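CofB (Escherichia coli, PDB 5AX6) serves as a minor pilin subunit of the CFA/III type IVb pilus, forms homotrimers and probably takes part in pilus assembly. Local coordinates at residues V22-E27 against T42-E47; S82-F87 against D106-E111; V142-T147 against L225-N230; T31-G36 against N100-K105; I9-L14 against S164-A169. All blocks are in the same frame, centred on the assembly; numbering follows the deposited sequence.

All five contacts lie within the pilin domain. Contacts 1 and 5 both use helix 4-25, at its C-terminal end and nearer its start, with centres about 25 Å apart. Contact 3 pairs two strands of the main sheet; its leucines touch those of contact 5, and Val22 of contact 1 packs on Phe144 and Ile227. Contacts 1, 2 and 4 have centres about 14 Å from one another and share an aromatic cluster of Phe24, Phe87, Phe103 and Tyr107. Glu27 OE2 of contact 1 forms a salt bridge with Lys105 NZ of contact 4 at 2.6 Å. Contacts 1 and 4 also touch the second subunit, and an acetate lies beside Pro44 and Tyr101.

Contact 1 (V22-E27 against T42-E47); sequences VDFVAE and TNPLYE
Asn43 reaches Phe24 and Glu27 where helix 4-25 ends, and its side chain also closes an Asx turn. The contact thus ties the end of the pilin fold's N-terminal helix to the chain that follows the hairpin 29-42. CB of Asn43 comes within 3.2 Å of Glu27 O, and CG, anti to the backbone N (chi1 -168°), stands beside Phe24 CZ. At the tip the two polar atoms do different work. OD1 accepts from Leu45 N at 2.9 Å, making the Asx turn, and ND2 donates to Glu27 O at 2.8 Å, the acceptor lying almost in the amide plane. These two bonds fix the amide's rotation, with ND2 3.5 Å above the Phe24 ring, over its centre, and the two planes 60° apart. Asparagine suits the place because one short, flat group offers both an acceptor and a donor. Apolar packing adjoins the amide: Leu45 CD1 lies 3.7 Å from Phe24 CE2 and 3.9 Å from Val25 CG2, and Phe128 of strand 121-130 touches both Leu45 and Val25. The carboxylate of Glu27 turns elsewhere, to Tyr107 and Lys105, while Ala26 O accepts a bond from Arg236 of the second subunit. Tyr46 completes the contact, its OH donating to Val25 O at 2.5 Å and resting 3.4 Å from Val25 CG1.

Contact 2 (S82-F87 against D106-E111); sequences STRIFF and DYIPCE
Arg84 stretches from a single turn of helix-like backbone to Ile108, Pro109 and Cys110, joining two parts of the long connection that precedes strand 121-130 in the pilin domain; Cys110 is disulfide-bonded to Cys92, within the loop that this contact closes. The polar grip comes first. CG of Arg84 is anti to the backbone N (chi1 -163°) and the chain runs on extended to NE, which gives it the reach. NE at 3.1 Å and NH2 at 2.9 Å both donate to Pro109 O, a side-on grip on one atom that lies in the guanidinium plane; NE also makes a weak bond to Cys110 O at 3.4 Å. NH1 turns to Glu17 of helix 4-25 in a salt bridge, so the arginine links loop and helix. An alanine in place of Arg84 would probably leave Pro109 O without its two donors and the charge of Glu17 without its mate. Apolar contacts complement these bonds. Ile108 meets the arginine tip to tip, CD1 standing 3.6 Å above the guanidinium plane, over its centre, and the same methyl lies 4.3 Å from Phe87 CB. A branched aliphatic chain suits a flat cationic face whose rim is occupied by carbonyls. One water joins the backbones, donating to Phe87 O at 2.8 Å and accepting from Ile108 N at 3.0 Å.

Contact 3 (V142-T147 against L225-N230); sequences VDFILT and LSIDPN
Asp143 and Ser226 share the same first torsion, CG and OG each anti to its own carbonyl carbon (chi1 -70° and -61°), which sets both on one face of the sheet; chi2 of Asp143 (-20°) then turns OD1 to the hydroxyl. Ser226 OG donates to Asp143 OD1 over 2.6 Å, from above the carboxylate plane. The two residues face each other as a non-hydrogen-bonded pair, where close backbones suit a short hydroxyl and a short acid. OD2 has its own partner in a salt bridge with Arg141. An alanine at Asp143 would probably leave the Ser226 hydroxyl without this acceptor and the charge of Arg141 without its mate. Either side of this pair the backbones are bonded twice: Val142 N to Ile227 O at 2.9 Å and Ile227 N to Val142 O at 2.8 Å, then Phe144 N to Leu225 O and Leu225 N to Phe144 O, both at 2.8 Å. These strands, 139-148 and 220-227, are antiparallel neighbours inside the main sheet of the pilin fold. Val142, Phe144, Leu225 and Ile227 point to its other face, where the last three meet Ile18 of helix 4-25, so large apolar chains fit there. Phe144 CE2 touches Ile227 CG1 at 3.9 Å, while Leu225 O lies in the ring plane at its edge. Leu146 CD2 lies 3.6 Å from Leu225 CD1, the two side chains crossing at about a right angle.

Contact 4 (T31-G36 against N100-K105); sequences TVIEQG and NYEFSK. With ACT (acetate ion), chain B.
The backbones of Val32 and Phe103 run close together in the tight part of this contact, bridged by hydrogen bonds of their neighbours. Ile33 N donates to Glu102 O at 2.8 Å, and Thr31 O accepts from Ser104 N at 3.0 Å, with a weak second bond from Ser104 OG. Serine suits the place because its short hydroxyl folds back toward the carbonyl that its own amide grips. Val32 CG1 packs on Phe103 CD1 at 4.2 Å. Nearer the surface, Ile33 and Glu102 lie side by side, Ile33 CB 3.8 Å from Glu102 CG; the bend at chi2 (62°) then carries CD away, and the carboxylate goes to Arg89 and Tyr91 N. Thr31 OG1 is hydrogen-bonded to Glu40 of its own chain and to Arg240 of the second subunit. The looser side holds solvent: one water donates to Ile33 O at 2.7 Å and accepts from Glu102 N at 3.0 Å. Tyr101 OH makes a weak 3.4 Å bond to an oxygen of an acetate, probably from the crystallisation liquor, that Ser50 and Gly51 also hold. The arrangement is a single beta bridge, laid by a loop against strand 29-34 of the two-stranded hairpin 29-42.

Contact 5 (I9-L14 against S164-A169); sequences IVSNAL and SSLEKA
Ser11 and Ser165 meet where helix 4-25, the N-terminal helix of the pilin fold, packs against helix 161-171. The short axes come within 8.4 Å of each other at an angle of 49°, a close approach that small residues allow. Along the first helix, Ser11 is the first residue to touch, its CB directed toward helix 161-171. Its OG is hydrogen-bonded to Ser165 OG at 2.6 Å, and either hydroxyl could be the donor. Both are tied to their own helices, Ser11 OG to Arg7 O and Ser165 OG to Tyr162 O, so these buried polar atoms have partners on each side of the interface. In Ser165, OG sits between the backbone N and the carbonyl carbon (chi1 66°), which directs it to the other hydroxyl. Ala169, with its single methyl, lets the backbone of the first helix come near: Ser11 O is 3.7 Å from its CB. Next comes Asn12, whose CB points away but whose OD1 returns to within 3.3 Å of Ala169 CB, while Gln8 NE2 bonds that same oxygen. One turn after Ser11, Leu14 leads into the apolar core beside Leu121 and Ile123, and its CD1 meets Leu166 CD2 at 4.1 Å.

Contact 1 (V22-E27 against T42-E47)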
# COMPACT_ATOMS: atom_id res chain seq x y z
N VAL A 22 0.10 -14.39 29.70
CA VAL A 22 -1.23 -14.25 29.09
C VAL A 22 -1.18 -14.50 27.58
O VAL A 22 -2.08 -15.13 27.01
CB VAL A 22 -1.80 -12.87 29.40
CG1 VAL A 22 -3.06 -12.59 28.57
CG2 VAL A 22 -2.10 -12.77 30.91
N ASP A 23 -0.10 -14.04 26.94
CA ASP A 23 0.08 -14.27 25.50
C ASP A 23 0.11 -15.76 25.20
O ASP A 23 -0.47 -16.22 24.22
CB ASP A 23 1.38 -13.63 24.99
CG ASP A 23 1.26 -12.13 24.74
OD1 ASP A 23 0.13 -11.58 24.70
OD2 ASP A 23 2.31 -11.49 24.57
N PHE A 24 0.78 -16.52 26.07
CA PHE A 24 0.89 -17.97 25.91
C PHE A 24 -0.47 -18.65 26.07
O PHE A 24 -0.86 -19.51 25.26
CB PHE A 24 1.89 -18.52 26.94
CG PHE A 24 2.12 -20.01 26.85
CD1 PHE A 24 2.78 -20.56 25.77
CD2 PHE A 24 1.68 -20.85 27.87
CE1 PHE A 24 3.00 -21.94 25.69
CE2 PHE A 24 1.91 -22.22 27.80
CZ PHE A 24 2.57 -22.76 26.72
N VAL A 25 -1.18 -18.26 27.12
CA VAL A 25 -2.53 -18.78 27.35
C VAL A 25 -3.42 -18.49 26.13
O VAL A 25 -4.25 -19.33 25.75
CB VAL A 25 -3.16 -18.15 28.62
CG1 VAL A 25 -4.67 -18.43 28.71
CG2 VAL A 25 -2.47 -18.69 29.86
N ALA A 26 -3.24 -17.32 25.53
CA ALA A 26 -4.11 -16.90 24.42
C ALA A 26 -3.77 -17.55 23.07
O ALA A 26 -4.40 -17.24 22.05
CB ALA A 26 -4.07 -15.39 24.28
N GLU A 27 -2.78 -18.44 23.05
CA GLU A 27 -2.49 -19.18 21.81
C GLU A 27 -2.83 -20.65 21.97
O GLU A 27 -2.07 -21.40 22.58
CB GLU A 27 -1.01 -19.01 21.41
CG GLU A 27 -0.65 -17.59 21.04
CD GLU A 27 0.84 -17.40 20.72
OE1 GLU A 27 1.58 -18.40 20.61
OE2 GLU A 27 1.26 -16.23 20.58
N THR A 42 -0.78 -28.05 19.05
CA THR A 42 -1.68 -27.62 20.10
C THR A 42 -0.85 -27.22 21.32
O THR A 42 0.05 -27.95 21.74
CB THR A 42 -2.66 -28.73 20.45
OG1 THR A 42 -3.50 -28.98 19.32
CG2 THR A 42 -3.52 -28.34 21.65
N ASN A 43 -1.15 -26.05 21.88
CA ASN A 43 -0.57 -25.62 23.16
C ASN A 43 -0.75 -26.73 24.21
O ASN A 43 -1.85 -27.25 24.38
CB ASN A 43 -1.23 -24.31 23.61
CG ASN A 43 -0.50 -23.64 24.77
OD1 ASN A 43 0.01 -24.31 25.67
ND2 ASN A 43 -0.45 -22.31 24.74
N PRO A 44 0.34 -27.11 24.91
CA PRO A 44 0.20 -28.16 25.92
C PRO A 44 -0.84 -27.83 27.00
O PRO A 44 -1.35 -28.74 27.65
CB PRO A 44 1.61 -28.26 26.54
CG PRO A 44 2.28 -26.98 26.18
CD PRO A 44 1.73 -26.64 24.80
N LEU A 45 -1.15 -26.55 27.18
CA LEU A 45 -2.24 -26.17 28.08
C LEU A 45 -3.52 -26.89 27.71
O LEU A 45 -4.33 -27.22 28.58
CB LEU A 45 -2.47 -24.66 28.04
CG LEU A 45 -1.38 -23.74 28.62
CD1 LEU A 45 -1.76 -22.28 28.38
CD2 LEU A 45 -1.20 -23.99 30.10
N TYR A 46 -3.72 -27.15 26.42
CA TYR A 46 -5.04 -27.58 25.96
C TYR A 46 -5.08 -29.01 25.43
O TYR A 46 -6.00 -29.41 24.71
CB TYR A 46 -5.54 -26.57 24.92
CG TYR A 46 -5.49 -25.16 25.45
CD1 TYR A 46 -6.21 -24.80 26.58
CD2 TYR A 46 -4.70 -24.19 24.84
CE1 TYR A 46 -6.15 -23.50 27.10
CE2 TYR A 46 -4.63 -22.89 25.34
CZ TYR A 46 -5.36 -22.56 26.47
OH TYR A 46 -5.30 -21.27 26.97
N GLU A 47 -4.08 -29.79 25.82
CA GLU A 47 -4.02 -31.21 25.51
C GLU A 47 -4.50 -32.04 26.70
O GLU A 47 -4.01 -31.87 27.81
CB GLU A 47 -2.60 -31.62 25.14
CG GLU A 47 -2.18 -31.17 23.76
CD GLU A 47 -2.97 -31.87 22.67
OE1 GLU A 47 -2.53 -32.95 22.20
OE2 GLU A 47 -4.05 -31.36 22.28

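Contact 2 (S82-F87 against D106-E111)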
# COMPACT_ATOMS: atom_id res chain seq x y z
N SER A 82 9.89 -24.99 40.07
CA SER A 82 10.53 -25.28 38.79
C SER A 82 9.66 -24.81 37.65
O SER A 82 10.00 -24.97 36.47
CB SER A 82 10.80 -26.79 38.66
OG SER A 82 11.53 -27.26 39.78
N THR A 83 8.55 -24.18 38.02
CA THR A 83 7.48 -23.86 37.08
C THR A 83 7.93 -23.07 35.86
O THR A 83 7.38 -23.25 34.78
CB THR A 83 6.37 -23.08 37.80
OG1 THR A 83 5.86 -23.91 38.84
CG2 THR A 83 5.24 -22.75 36.82
N ARG A 84 8.94 -22.21 36.02
CA ARG A 84 9.34 -21.36 34.90
C ARG A 84 9.80 -22.17 33.69
O ARG A 84 9.63 -21.74 32.55
CB ARG A 84 10.44 -20.37 35.32
CG ARG A 84 10.56 -19.22 34.32
CD ARG A 84 11.65 -18.20 34.68
NE ARG A 84 11.60 -17.05 33.77
CZ ARG A 84 10.86 -15.98 33.97
NH1 ARG A 84 10.11 -15.89 35.06
NH2 ARG A 84 10.86 -14.99 33.08
N ILE A 85 10.38 -23.34 33.92
CA ILE A 85 10.92 -24.12 32.80
C ILE A 85 9.83 -24.56 31.82
O ILE A 85 10.10 -24.72 30.64
CB ILE A 85 11.69 -25.37 33.28
CG1 ILE A 85 10.75 -26.46 33.78
CG2 ILE A 85 12.72 -24.98 34.37
CD1 ILE A 85 11.43 -27.79 34.01
N PHE A 86 8.60 -24.70 32.29
CA PHE A 86 7.53 -25.14 31.40
C PHE A 86 6.95 -24.02 30.53
O PHE A 86 6.22 -24.28 29.58
CB PHE A 86 6.43 -25.81 32.23
CG PHE A 86 6.94 -26.98 33.02
CD1 PHE A 86 7.13 -28.20 32.41
CD2 PHE A 86 7.30 -26.83 34.36
CE1 PHE A 86 7.63 -29.28 33.13
CE2 PHE A 86 7.80 -27.91 35.08
CZ PHE A 86 7.97 -29.13 34.46
N PHE A 87 7.28 -22.78 30.87
CA PHE A 87 6.80 -21.63 30.11
C PHE A 87 7.93 -20.90 29.40
O PHE A 87 7.76 -19.79 28.91
CB PHE A 87 6.06 -20.67 31.02
CG PHE A 87 4.83 -21.29 31.62
CD1 PHE A 87 3.65 -21.30 30.90
CD2 PHE A 87 4.88 -21.89 32.87
CE1 PHE A 87 2.51 -21.89 31.43
CE2 PHE A 87 3.75 -22.48 33.41
CZ PHE A 87 2.56 -22.49 32.68
N ASP A 106 10.21 -16.24 22.58
CA ASP A 106 10.11 -16.23 24.04
C ASP A 106 8.86 -15.48 24.50
O ASP A 106 8.70 -14.30 24.22
CB ASP A 106 11.35 -15.58 24.66
CG ASP A 106 12.62 -16.34 24.34
OD1 ASP A 106 12.72 -17.52 24.74
OD2 ASP A 106 13.50 -15.75 23.69
N TYR A 107 7.99 -16.16 25.22
CA TYR A 107 6.85 -15.47 25.83
C TYR A 107 7.34 -14.64 27.00
O TYR A 107 6.96 -13.48 27.17
CB TYR A 107 5.80 -16.47 26.28
CG TYR A 107 5.19 -17.22 25.12
CD1 TYR A 107 4.10 -16.70 24.42
CD2 TYR A 107 5.72 -18.43 24.71
CE1 TYR A 107 3.55 -17.38 23.34
CE2 TYR A 107 5.18 -19.12 23.64
CZ TYR A 107 4.10 -18.59 22.96
OH TYR A 107 3.58 -19.30 21.90
N ILE A 108 8.18 -15.26 27.82
CA ILE A 108 8.88 -14.57 28.89
C ILE A 108 10.36 -14.96 28.79
O ILE A 108 10.69 -15.98 28.20
CB ILE A 108 8.33 -14.94 30.28
CG1 ILE A 108 8.49 -16.45 30.53
CG2 ILE A 108 6.85 -14.54 30.40
CD1 ILE A 108 7.97 -16.92 31.91
N PRO A 109 11.24 -14.14 29.37
CA PRO A 109 12.68 -14.42 29.27
C PRO A 109 13.08 -15.73 29.95
O PRO A 109 12.46 -16.13 30.94
CB PRO A 109 13.32 -13.22 29.99
CG PRO A 109 12.20 -12.49 30.68
CD PRO A 109 10.95 -12.80 29.91
N CYS A 110 14.11 -16.39 29.43
CA CYS A 110 14.65 -17.58 30.07
C CYS A 110 14.95 -17.32 31.53
O CYS A 110 14.58 -18.10 32.41
CB CYS A 110 15.93 -18.02 29.35
SG CYS A 110 15.61 -18.55 27.66
N GLU A 111 15.62 -16.21 31.77
CA GLU A 111 15.99 -15.83 33.12
C GLU A 111 14.96 -14.86 33.66
O GLU A 111 14.64 -13.88 32.99
CB GLU A 111 17.39 -15.21 33.11
CG GLU A 111 17.92 -14.78 34.45
CD GLU A 111 19.35 -14.27 34.35
OE1 GLU A 111 19.96 -14.42 33.26
OE2 GLU A 111 19.85 -13.72 35.35
O HOH W 1 8.76 -18.12 26.94

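Contact 3 (V142-T147 against L225-N230)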
# COMPACT_ATOMS: atom_id res chain seq x y z
N VAL A 142 -6.97 -15.23 33.88
CA VAL A 142 -5.69 -15.56 34.50
C VAL A 142 -5.47 -14.64 35.69
O VAL A 142 -5.42 -13.42 35.54
CB VAL A 142 -4.50 -15.42 33.52
CG1 VAL A 142 -3.20 -15.87 34.19
CG2 VAL A 142 -4.75 -16.22 32.25
N ASP A 143 -5.36 -15.23 36.87
CA ASP A 143 -5.13 -14.47 38.09
C ASP A 143 -3.67 -14.57 38.53
O ASP A 143 -3.11 -15.66 38.55
CB ASP A 143 -6.02 -14.97 39.23
CG ASP A 143 -7.50 -14.65 39.02
OD1 ASP A 143 -7.82 -13.74 38.23
OD2 ASP A 143 -8.33 -15.32 39.68
N PHE A 144 -3.09 -13.43 38.90
CA PHE A 144 -1.73 -13.37 39.42
C PHE A 144 -1.77 -12.87 40.86
O PHE A 144 -2.26 -11.77 41.11
CB PHE A 144 -0.85 -12.44 38.57
CG PHE A 144 -0.69 -12.89 37.15
CD1 PHE A 144 0.41 -13.67 36.77
CD2 PHE A 144 -1.63 -12.55 36.19
CE1 PHE A 144 0.56 -14.10 35.46
CE2 PHE A 144 -1.48 -12.96 34.88
CZ PHE A 144 -0.38 -13.74 34.51
N ILE A 145 -1.29 -13.68 41.79
CA ILE A 145 -1.24 -13.27 43.19
C ILE A 145 0.15 -12.72 43.45
O ILE A 145 1.15 -13.42 43.28
CB ILE A 145 -1.54 -14.44 44.16
CG1 ILE A 145 -3.03 -14.82 44.11
CG2 ILE A 145 -1.17 -14.08 45.60
CD1 ILE A 145 -3.43 -15.50 42.82
N LEU A 146 0.20 -11.44 43.80
CA LEU A 146 1.46 -10.75 44.07
C LEU A 146 1.65 -10.61 45.56
O LEU A 146 0.79 -10.06 46.24
CB LEU A 146 1.48 -9.38 43.40
CG LEU A 146 1.86 -9.31 41.92
CD1 LEU A 146 1.12 -10.38 41.15
CD2 LEU A 146 1.56 -7.92 41.37
N THR A 147 2.77 -11.11 46.07
CA THR A 147 3.05 -11.02 47.49
C THR A 147 3.83 -9.74 47.82
O THR A 147 4.76 -9.36 47.10
CB THR A 147 3.82 -12.25 47.98
OG1 THR A 147 4.03 -12.15 49.40
CG2 THR A 147 5.16 -12.38 47.26
N LEU A 225 -4.15 -9.77 40.72
CA LEU A 225 -4.43 -9.07 39.48
C LEU A 225 -5.06 -10.04 38.50
O LEU A 225 -4.47 -11.09 38.21
CB LEU A 225 -3.15 -8.48 38.87
CG LEU A 225 -2.25 -7.61 39.73
CD1 LEU A 225 -0.99 -7.22 38.95
CD2 LEU A 225 -3.00 -6.37 40.17
N SER A 226 -6.25 -9.71 37.99
CA SER A 226 -6.97 -10.58 37.06
C SER A 226 -6.88 -10.06 35.64
O SER A 226 -7.16 -8.89 35.40
CB SER A 226 -8.44 -10.71 37.45
OG SER A 226 -8.59 -11.27 38.74
N ILE A 227 -6.49 -10.92 34.71
CA ILE A 227 -6.43 -10.56 33.29
C ILE A 227 -7.37 -11.43 32.48
O ILE A 227 -7.39 -12.66 32.64
CB ILE A 227 -5.01 -10.72 32.71
CG1 ILE A 227 -3.95 -10.15 33.65
CG2 ILE A 227 -4.96 -10.13 31.29
CD1 ILE A 227 -3.87 -8.63 33.65
N ASP A 228 -8.14 -10.81 31.59
CA ASP A 228 -8.96 -11.54 30.63
C ASP A 228 -8.12 -11.83 29.40
O ASP A 228 -7.83 -10.91 28.65
CB ASP A 228 -10.21 -10.70 30.26
CG ASP A 228 -11.13 -11.40 29.27
OD1 ASP A 228 -10.78 -12.48 28.74
OD2 ASP A 228 -12.21 -10.83 28.99
N PRO A 229 -7.72 -13.10 29.18
CA PRO A 229 -6.82 -13.34 28.04
C PRO A 229 -7.47 -13.10 26.70
O PRO A 229 -6.76 -13.01 25.69
CB PRO A 229 -6.45 -14.83 28.20
CG PRO A 229 -7.64 -15.41 28.90
CD PRO A 229 -8.08 -14.35 29.87
N ASN A 230 -8.80 -13.02 26.65
CA ASN A 230 -9.47 -12.77 25.37
C ASN A 230 -9.68 -11.30 25.05
O ASN A 230 -10.05 -10.95 23.92
CB ASN A 230 -10.81 -13.50 25.33
CG ASN A 230 -10.64 -15.01 25.38
OD1 ASN A 230 -9.78 -15.56 24.71
ND2 ASN A 230 -11.43 -15.67 26.21

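Contact 4 (T31-G36 against N100-K105)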
# COMPACT_ATOMS: atom_id res chain seq x y z
N THR A 31 3.59 -22.13 17.70
CA THR A 31 4.70 -22.49 16.83
C THR A 31 5.89 -22.97 17.68
O THR A 31 6.37 -22.24 18.54
CB THR A 31 5.15 -21.30 15.94
OG1 THR A 31 4.03 -20.80 15.20
CG2 THR A 31 6.23 -21.75 14.96
N VAL A 32 6.34 -24.19 17.43
CA VAL A 32 7.53 -24.72 18.10
C VAL A 32 8.54 -25.15 17.06
O VAL A 32 8.23 -25.22 15.87
CB VAL A 32 7.19 -25.92 19.00
CG1 VAL A 32 6.27 -25.47 20.14
CG2 VAL A 32 6.55 -27.03 18.19
N ILE A 33 9.77 -25.43 17.51
CA ILE A 33 10.80 -25.96 16.63
C ILE A 33 10.96 -27.44 16.94
O ILE A 33 11.18 -27.81 18.09
CB ILE A 33 12.16 -25.25 16.83
CG1 ILE A 33 11.99 -23.73 16.87
CG2 ILE A 33 13.16 -25.70 15.76
CD1 ILE A 33 11.44 -23.14 15.60
N GLU A 34 10.83 -28.28 15.92
CA GLU A 34 11.06 -29.72 16.03
C GLU A 34 11.87 -30.16 14.81
O GLU A 34 11.53 -29.79 13.68
CB GLU A 34 9.75 -30.51 16.13
CG GLU A 34 8.93 -30.26 17.39
CD GLU A 34 7.59 -30.99 17.37
OE1 GLU A 34 7.30 -31.70 16.38
OE2 GLU A 34 6.82 -30.86 18.35
N GLN A 35 12.93 -30.93 15.03
CA GLN A 35 13.80 -31.35 13.93
C GLN A 35 14.30 -30.15 13.13
O GLN A 35 14.43 -30.22 11.90
CB GLN A 35 13.06 -32.33 13.01
CG GLN A 35 12.75 -33.67 13.67
CD GLN A 35 11.39 -34.22 13.29
OE1 GLN A 35 10.52 -34.39 14.14
NE2 GLN A 35 11.19 -34.50 12.00
N GLY A 36 14.57 -29.06 13.83
CA GLY A 36 15.12 -27.86 13.21
C GLY A 36 14.16 -26.97 12.44
O GLY A 36 14.58 -25.92 11.94
N ASN A 100 9.70 -29.52 27.52
CA ASN A 100 9.59 -30.34 26.32
C ASN A 100 9.36 -29.56 25.04
O ASN A 100 9.27 -30.15 23.96
CB ASN A 100 8.46 -31.36 26.50
CG ASN A 100 8.86 -32.51 27.40
OD1 ASN A 100 10.04 -32.87 27.47
ND2 ASN A 100 7.88 -33.10 28.08
N TYR A 101 9.28 -28.23 25.15
CA TYR A 101 8.91 -27.41 24.01
C TYR A 101 9.91 -26.31 23.70
O TYR A 101 10.24 -25.46 24.54
CB TYR A 101 7.52 -26.79 24.24
CG TYR A 101 6.50 -27.86 24.50
CD1 TYR A 101 5.93 -28.57 23.45
CD2 TYR A 101 6.15 -28.20 25.79
CE1 TYR A 101 5.02 -29.56 23.69
CE2 TYR A 101 5.24 -29.20 26.04
CZ TYR A 101 4.68 -29.87 24.98
OH TYR A 101 3.77 -30.87 25.22
N GLU A 102 10.39 -26.34 22.46
CA GLU A 102 11.18 -25.24 21.96
C GLU A 102 10.27 -24.23 21.29
O GLU A 102 10.09 -24.28 20.07
CB GLU A 102 12.25 -25.73 20.97
CG GLU A 102 13.14 -24.62 20.43
CD GLU A 102 13.95 -23.92 21.52
OE1 GLU A 102 13.96 -24.40 22.67
OE2 GLU A 102 14.59 -22.88 21.23
N PHE A 103 9.66 -23.34 22.07
CA PHE A 103 8.85 -22.27 21.50
C PHE A 103 9.65 -21.45 20.49
O PHE A 103 10.84 -21.21 20.68
CB PHE A 103 8.30 -21.38 22.62
CG PHE A 103 7.64 -22.15 23.73
CD1 PHE A 103 6.52 -22.91 23.47
CD2 PHE A 103 8.16 -22.14 25.01
CE1 PHE A 103 5.90 -23.64 24.47
CE2 PHE A 103 7.55 -22.86 26.03
CZ PHE A 103 6.43 -23.61 25.76
N SER A 104 9.01 -21.03 19.40
CA SER A 104 9.73 -20.31 18.35
C SER A 104 10.09 -18.90 18.79
O SER A 104 11.00 -18.30 18.23
CB SER A 104 8.91 -20.24 17.05
OG SER A 104 7.70 -19.54 17.24
N LYS A 105 9.37 -18.40 19.79
CA LYS A 105 9.60 -17.08 20.35
C LYS A 105 9.60 -17.19 21.87
O LYS A 105 9.02 -18.12 22.41
CB LYS A 105 8.50 -16.12 19.91
CG LYS A 105 7.13 -16.56 20.44
CD LYS A 105 5.98 -15.65 19.99
CE LYS A 105 4.61 -16.29 20.26
NZ LYS A 105 3.53 -15.56 19.53
C ACT B . 3.10 -32.26 28.63
O ACT B . 2.13 -32.20 27.84
OXT ACT B . 2.84 -32.28 29.87
CH3 ACT B . 4.50 -32.30 28.09
O HOH W 2 9.74 -28.32 20.37

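Contact 5 (I9-L14 against S164-A169)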
# COMPACT_ATOMS: atom_id res chain seq x y z
N ILE A 9 10.03 0.45 37.91
CA ILE A 9 10.88 -0.54 37.27
C ILE A 9 10.42 -1.95 37.65
O ILE A 9 10.36 -2.83 36.79
CB ILE A 9 12.36 -0.34 37.65
CG1 ILE A 9 12.91 0.89 36.94
CG2 ILE A 9 13.18 -1.58 37.28
CD1 ILE A 9 14.29 1.31 37.40
N VAL A 10 10.09 -2.15 38.92
CA VAL A 10 9.50 -3.40 39.37
C VAL A 10 8.19 -3.68 38.62
O VAL A 10 7.97 -4.78 38.11
CB VAL A 10 9.22 -3.38 40.88
CG1 VAL A 10 8.40 -4.60 41.30
CG2 VAL A 10 10.53 -3.30 41.67
N SER A 11 7.33 -2.66 38.55
CA SER A 11 6.04 -2.81 37.88
C SER A 11 6.18 -3.13 36.40
O SER A 11 5.43 -3.95 35.87
CB SER A 11 5.20 -1.54 38.07
OG SER A 11 4.87 -1.36 39.44
N ASN A 12 7.14 -2.51 35.73
CA ASN A 12 7.38 -2.83 34.32
C ASN A 12 7.77 -4.29 34.13
O ASN A 12 7.35 -4.94 33.17
CB ASN A 12 8.46 -1.93 33.71
CG ASN A 12 7.98 -0.51 33.49
OD1 ASN A 12 6.78 -0.23 33.47
ND2 ASN A 12 8.93 0.40 33.31
N ALA A 13 8.59 -4.81 35.04
CA ALA A 13 9.04 -6.19 34.94
C ALA A 13 7.88 -7.16 35.26
O ALA A 13 7.71 -8.18 34.60
CB ALA A 13 10.21 -6.44 35.87
N LEU A 14 7.11 -6.83 36.29
CA LEU A 14 5.94 -7.62 36.64
C LEU A 14 4.95 -7.69 35.47
O LEU A 14 4.46 -8.78 35.12
CB LEU A 14 5.25 -7.03 37.87
CG LEU A 14 5.97 -7.31 39.20
CD1 LEU A 14 5.41 -6.44 40.32
CD2 LEU A 14 5.88 -8.80 39.56
N SER A 164 -0.88 2.13 41.08
CA SER A 164 -0.75 3.19 40.10
C SER A 164 0.37 2.89 39.11
O SER A 164 0.22 3.10 37.90
CB SER A 164 -0.51 4.54 40.79
OG SER A 164 -0.59 5.60 39.86
N SER A 165 1.50 2.40 39.60
CA SER A 165 2.60 2.08 38.69
C SER A 165 2.30 0.80 37.89
O SER A 165 2.72 0.69 36.75
CB SER A 165 3.93 1.97 39.45
OG SER A 165 3.95 0.87 40.33
N LEU A 166 1.59 -0.15 38.49
CA LEU A 166 1.16 -1.34 37.75
C LEU A 166 0.21 -0.97 36.62
O LEU A 166 0.33 -1.48 35.50
CB LEU A 166 0.49 -2.35 38.69
CG LEU A 166 1.45 -3.08 39.63
CD1 LEU A 166 0.68 -3.77 40.75
CD2 LEU A 166 2.32 -4.09 38.86
N GLU A 167 -0.72 -0.06 36.89
CA GLU A 167 -1.68 0.35 35.88
C GLU A 167 -0.99 1.11 34.75
O GLU A 167 -1.33 0.95 33.58
CB GLU A 167 -2.79 1.19 36.51
CG GLU A 167 -3.86 0.35 37.20
CD GLU A 167 -4.80 1.18 38.06
OE1 GLU A 167 -4.49 2.36 38.33
OE2 GLU A 167 -5.85 0.65 38.48
N LYS A 168 -0.01 1.92 35.12
CA LYS A 168 0.80 2.64 34.14
C LYS A 168 1.57 1.65 33.25
O LYS A 168 1.59 1.79 32.03
CB LYS A 168 1.76 3.59 34.86
CG LYS A 168 2.80 4.23 33.96
CD LYS A 168 3.50 5.38 34.67
CE LYS A 168 4.74 5.83 33.92
NZ LYS A 168 5.46 6.91 34.65
N ALA A 169 2.18 0.65 33.86
CA ALA A 169 2.92 -0.34 33.09
C ALA A 169 1.97 -1.14 32.19
O ALA A 169 2.31 -1.47 31.05
CB ALA A 169 3.69 -1.26 34.02